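Local coordinates for protein putative N-acetylmuramoyl-L-alanine amidase,autolysin cwp6 (Peptoclostridium difficile, PDB 5J72) that probably hydrolyses the amide bond between N-acetylmuramic acid and L-alanine in peptidoglycan, using a zinc-dependent amidase domain carried on cell-wall-anchoring CWB2 domains, at residues Leu166-Ile171 with Ala268-Ala273; Asp614-Ala619 with Lys623-Gln628. All coordinates share one frame; numbering follows the deposited sequence.

Contact 1 of 2, residues Leu166-Ile171 with Ala268-Ala273; sequences LAADGI and AGEYDA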
# COMPACT_ATOMS: atom_id res chain seq x y z
N LEU A 166 -3.41 12.01 17.41
CA LEU A 166 -2.05 12.41 17.11
C LEU A 166 -1.41 11.17 16.52
O LEU A 166 -0.25 10.85 16.85
CB LEU A 166 -1.11 12.79 18.27
CG LEU A 166 -1.48 13.95 19.15
CD1 LEU A 166 -0.62 13.73 20.41
CD2 LEU A 166 -1.16 15.32 18.50
N ALA A 167 -2.12 10.47 15.67
CA ALA A 167 -1.58 9.23 15.15
C ALA A 167 -0.20 9.36 14.48
O ALA A 167 0.57 8.40 14.52
CB ALA A 167 -2.59 8.62 14.19
N ALA A 168 0.15 10.54 13.89
CA ALA A 168 1.45 10.69 13.21
C ALA A 168 2.57 10.35 14.14
O ALA A 168 3.66 10.03 13.69
CB ALA A 168 1.63 12.11 12.69
N ASP A 169 2.29 10.41 15.44
CA ASP A 169 3.30 10.08 16.42
C ASP A 169 3.55 8.58 16.54
O ASP A 169 4.65 8.18 16.88
CB ASP A 169 2.88 10.63 17.77
CG ASP A 169 3.49 12.00 18.02
OD1 ASP A 169 2.90 12.78 18.81
OD2 ASP A 169 4.56 12.30 17.42
N GLY A 170 2.54 7.75 16.28
CA GLY A 170 2.75 6.32 16.38
C GLY A 170 3.16 5.69 15.06
O GLY A 170 3.08 4.49 14.89
N ILE A 171 3.63 6.52 14.09
CA ILE A 171 3.98 5.99 12.81
C ILE A 171 5.20 5.07 12.85
O ILE A 171 5.46 4.42 11.85
CB ILE A 171 4.46 7.12 11.69
CG1 ILE A 171 5.70 7.89 12.29
CG2 ILE A 171 3.26 8.03 11.35
CD1 ILE A 171 5.95 9.33 11.77
N ALA A 268 8.58 15.71 7.43
CA ALA A 268 8.07 15.91 6.08
C ALA A 268 7.76 14.57 5.40
O ALA A 268 7.30 14.59 4.26
CB ALA A 268 9.11 16.66 5.24
N GLY A 269 7.99 13.40 6.07
CA GLY A 269 7.72 12.14 5.39
C GLY A 269 6.84 11.21 6.18
O GLY A 269 7.14 10.02 6.33
N GLU A 270 5.76 11.77 6.72
CA GLU A 270 4.83 10.96 7.51
C GLU A 270 4.27 9.82 6.64
O GLU A 270 4.17 8.69 7.11
CB GLU A 270 3.69 11.85 8.02
CG GLU A 270 4.16 12.78 9.14
CD GLU A 270 3.03 13.71 9.68
OE1 GLU A 270 3.32 14.52 10.59
OE2 GLU A 270 1.87 13.61 9.20
N TYR A 271 3.86 10.14 5.37
CA TYR A 271 3.32 9.09 4.51
C TYR A 271 4.44 8.19 4.02
O TYR A 271 4.17 7.05 3.69
CB TYR A 271 2.54 9.67 3.32
CG TYR A 271 1.12 9.93 3.76
CD1 TYR A 271 0.74 11.17 4.27
CD2 TYR A 271 0.15 8.94 3.67
CE1 TYR A 271 -0.56 11.42 4.67
CE2 TYR A 271 -1.16 9.17 4.09
CZ TYR A 271 -1.51 10.41 4.59
OH TYR A 271 -2.79 10.68 4.99
N ASP A 272 5.68 8.65 3.98
CA ASP A 272 6.78 7.74 3.63
C ASP A 272 6.90 6.68 4.75
O ASP A 272 7.05 5.47 4.50
CB ASP A 272 8.09 8.55 3.54
CG ASP A 272 8.07 9.47 2.33
OD1 ASP A 272 7.60 9.02 1.24
OD2 ASP A 272 8.49 10.64 2.46
N ALA A 273 6.86 7.16 6.03
CA ALA A 273 6.97 6.25 7.19
C ALA A 273 5.74 5.25 7.15
O ALA A 273 5.90 4.04 7.29
CB ALA A 273 6.97 7.08 8.48
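The methyl group of Ala-168 sits over the flat face of the Glu-270 carboxylate, with CB 3.6 Å from Glu-270 OE1 and almost as near to CD and OE2. This is an interface between two CWB2 domains: the loop after strand 158-163 in the first repeat meets the start of helix 270-283 in the second. The two elements follow strands 158-163 and 260-265, each second across its own four-stranded parallel sheet, so equivalent parts of the repeats face one another, and Ile-374 of the third repeat range touches Ile-171 and Tyr-271.

Glu-270 reaches across with CG beside its backbone N and anti to the carbonyl carbon (chi1 -73°) and with the chain fully extended beyond CG (chi2 179°), which carries the carboxylate out to the methyl. The polar end is not left to that apolar neighbour, since OE1 forms a salt bridge with Arg-241. A long, weak ion pair also links the poorly ordered Asp-169 to this arginine, which lies outside both segments.

Further along, apolar side chains meet. Ile-171, deposited in two conformers and described here for the one modelled, runs alongside the Ala-273 methyl, its CB, CG1 and CD1 each 4.1 Å from Ala-273 CB. Gly-269 is the N-cap of the helix, and its O accepts the backbone bond from Ala-273 N at 2.9 Å.

Contact 2 of 2, residues Asp614-Ala619 with Lys623-Gln628; sequences DKLNTA and KTMGTQ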
# COMPACT_ATOMS: atom_id res chain seq x y z
N ASP A 614 13.95 22.30 -17.75
CA ASP A 614 14.27 22.81 -16.40
C ASP A 614 12.92 22.97 -15.57
O ASP A 614 12.93 22.90 -14.34
CB ASP A 614 14.97 24.20 -16.52
CG ASP A 614 16.46 24.10 -16.83
OD1 ASP A 614 17.01 22.96 -16.78
OD2 ASP A 614 17.08 25.14 -17.12
N LYS A 615 11.79 23.18 -16.26
CA LYS A 615 10.52 23.30 -15.56
C LYS A 615 9.89 21.90 -15.31
O LYS A 615 8.81 21.80 -14.70
CB LYS A 615 9.54 24.17 -16.36
CG LYS A 615 9.98 25.64 -16.45
CD LYS A 615 9.31 26.32 -17.62
CE LYS A 615 9.87 27.70 -17.83
NZ LYS A 615 11.12 27.65 -18.64
N LEU A 616 10.55 20.83 -15.78
CA LEU A 616 10.06 19.45 -15.60
C LEU A 616 11.16 18.52 -15.04
O LEU A 616 11.15 17.31 -15.29
CB LEU A 616 9.60 18.89 -16.96
CG LEU A 616 8.49 19.67 -17.60
CD1 LEU A 616 8.43 19.36 -19.10
CD2 LEU A 616 7.21 19.31 -16.90
N ASN A 617 12.07 19.06 -14.24
CA ASN A 617 13.19 18.24 -13.77
C ASN A 617 12.99 17.55 -12.41
O ASN A 617 13.96 17.14 -11.82
CB ASN A 617 14.46 19.09 -13.75
CG ASN A 617 14.39 20.31 -12.86
OD1 ASN A 617 13.45 20.47 -12.07
ND2 ASN A 617 15.36 21.22 -12.92
N THR A 618 11.75 17.41 -11.91
CA THR A 618 11.48 16.65 -10.68
C THR A 618 10.14 15.91 -10.92
O THR A 618 9.37 16.34 -11.78
CB THR A 618 11.33 17.57 -9.45
OG1 THR A 618 10.18 18.40 -9.66
CG2 THR A 618 12.56 18.46 -9.23
N ALA A 619 9.85 14.86 -10.16
CA ALA A 619 8.65 14.09 -10.37
C ALA A 619 7.48 14.99 -10.03
O ALA A 619 6.42 14.90 -10.63
CB ALA A 619 8.68 12.82 -9.47
N LYS A 623 4.38 15.85 -12.36
CA LYS A 623 3.03 15.62 -11.87
C LYS A 623 2.16 16.93 -12.11
O LYS A 623 1.01 16.84 -12.49
CB LYS A 623 3.07 15.26 -10.39
CG LYS A 623 1.65 15.03 -9.88
CD LYS A 623 1.63 14.60 -8.41
CE LYS A 623 0.31 13.89 -8.13
NZ LYS A 623 0.18 12.61 -8.91
N THR A 624 2.75 18.11 -11.94
CA THR A 624 1.98 19.36 -12.17
C THR A 624 1.57 19.46 -13.65
O THR A 624 0.45 19.84 -13.97
CB THR A 624 2.84 20.56 -11.77
OG1 THR A 624 3.04 20.43 -10.36
CG2 THR A 624 2.14 21.91 -12.08
N MET A 625 2.47 19.08 -14.54
CA MET A 625 2.14 19.08 -15.97
C MET A 625 0.96 18.18 -16.21
O MET A 625 0.02 18.59 -16.90
CB MET A 625 3.34 18.59 -16.77
CG MET A 625 3.00 18.41 -18.27
SD MET A 625 2.60 19.99 -19.13
CE MET A 625 4.28 20.81 -19.19
N GLY A 626 0.94 16.93 -15.62
CA GLY A 626 -0.21 16.06 -15.87
C GLY A 626 -1.49 16.63 -15.25
O GLY A 626 -2.58 16.51 -15.83
N THR A 627 -1.36 17.17 -14.05
CA THR A 627 -2.54 17.73 -13.40
C THR A 627 -3.19 18.87 -14.28
O THR A 627 -4.41 18.88 -14.46
CB THR A 627 -2.12 18.40 -12.08
OG1 THR A 627 -1.57 17.34 -11.25
CG2 THR A 627 -3.38 19.10 -11.38
N GLN A 628 -2.37 19.79 -14.80
CA GLN A 628 -2.91 20.89 -15.64
C GLN A 628 -3.61 20.32 -16.86
O GLN A 628 -4.69 20.79 -17.28
CB GLN A 628 -1.79 21.83 -16.05
CG GLN A 628 -1.10 22.56 -14.89
CD GLN A 628 -2.13 23.22 -13.97
OE1 GLN A 628 -2.35 22.79 -12.83
NE2 GLN A 628 -2.84 24.26 -14.48
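Leu-616 presents one methyl branch, CD2, to a Met-625 side chain that is folded back on itself. Its CG stands beside the backbone N, anti to the carbonyl carbon, and from there CD2 is directed to the methionine. Met-625 leaves its helix with CG anti to the backbone N (chi1 173°), then turns twice, at chi2 66° and chi3 71°. The curl brings its CE round to the same methyl that its base touches: Leu-616 CD2 is 3.9 Å from Met-625 CB, and it is 4.0 Å from Met-625 CE. The two side chains meet at a slant, and both also rest on Tyr-531 of strand 525-532, next in sequence to the zinc ligand His-530. Leu-616 lies about 14 Å from the zinc ion, measured from its side chain.

In the amidase domain, an alpha/beta fold built on a mixed six-stranded sheet, this is the turn that leads into the C-terminal helix 619-637. Thr-618 is its N-cap, its OG1 hydrogen-bonded to Lys-621 N. The first turn then closes through Lys-623 N, 2.8 Å from Ala-619 O.

One turn on, Lys-623 O is gripped twice by Thr-627, by its backbone N and by OG1, the latter at 2.9 Å from above the carbonyl plane. The Lys-623 chain, deposited in two conformers, is extended until a bend at chi4; in the modelled one NZ is hydrogen-bonded to Tyr-402 OH and forms a salt bridge with Asp-345 OD2, both in the third CWB2 range.

How the contacts relate
Contact 1 comes first along the chain, joining the first and second CWB2 repeats, and contact 2 follows within the C-terminal amidase domain. Their centres are 26 Å apart and their nearest atoms about 11 Å, with no direct touch and no sheet or helix in common. The third repeat range, 340-427, lies against both: Tyr-271 of 268-273 makes a cation-pi contact with Arg-346, while the lysine of 623-628 reaches Asp-345, the residue before it. One contact thus lies within the anchoring module, between two CWB2 repeats, and the other in the enzyme domain, with neighbouring residues before helix 346-357 and at its start bridging the two.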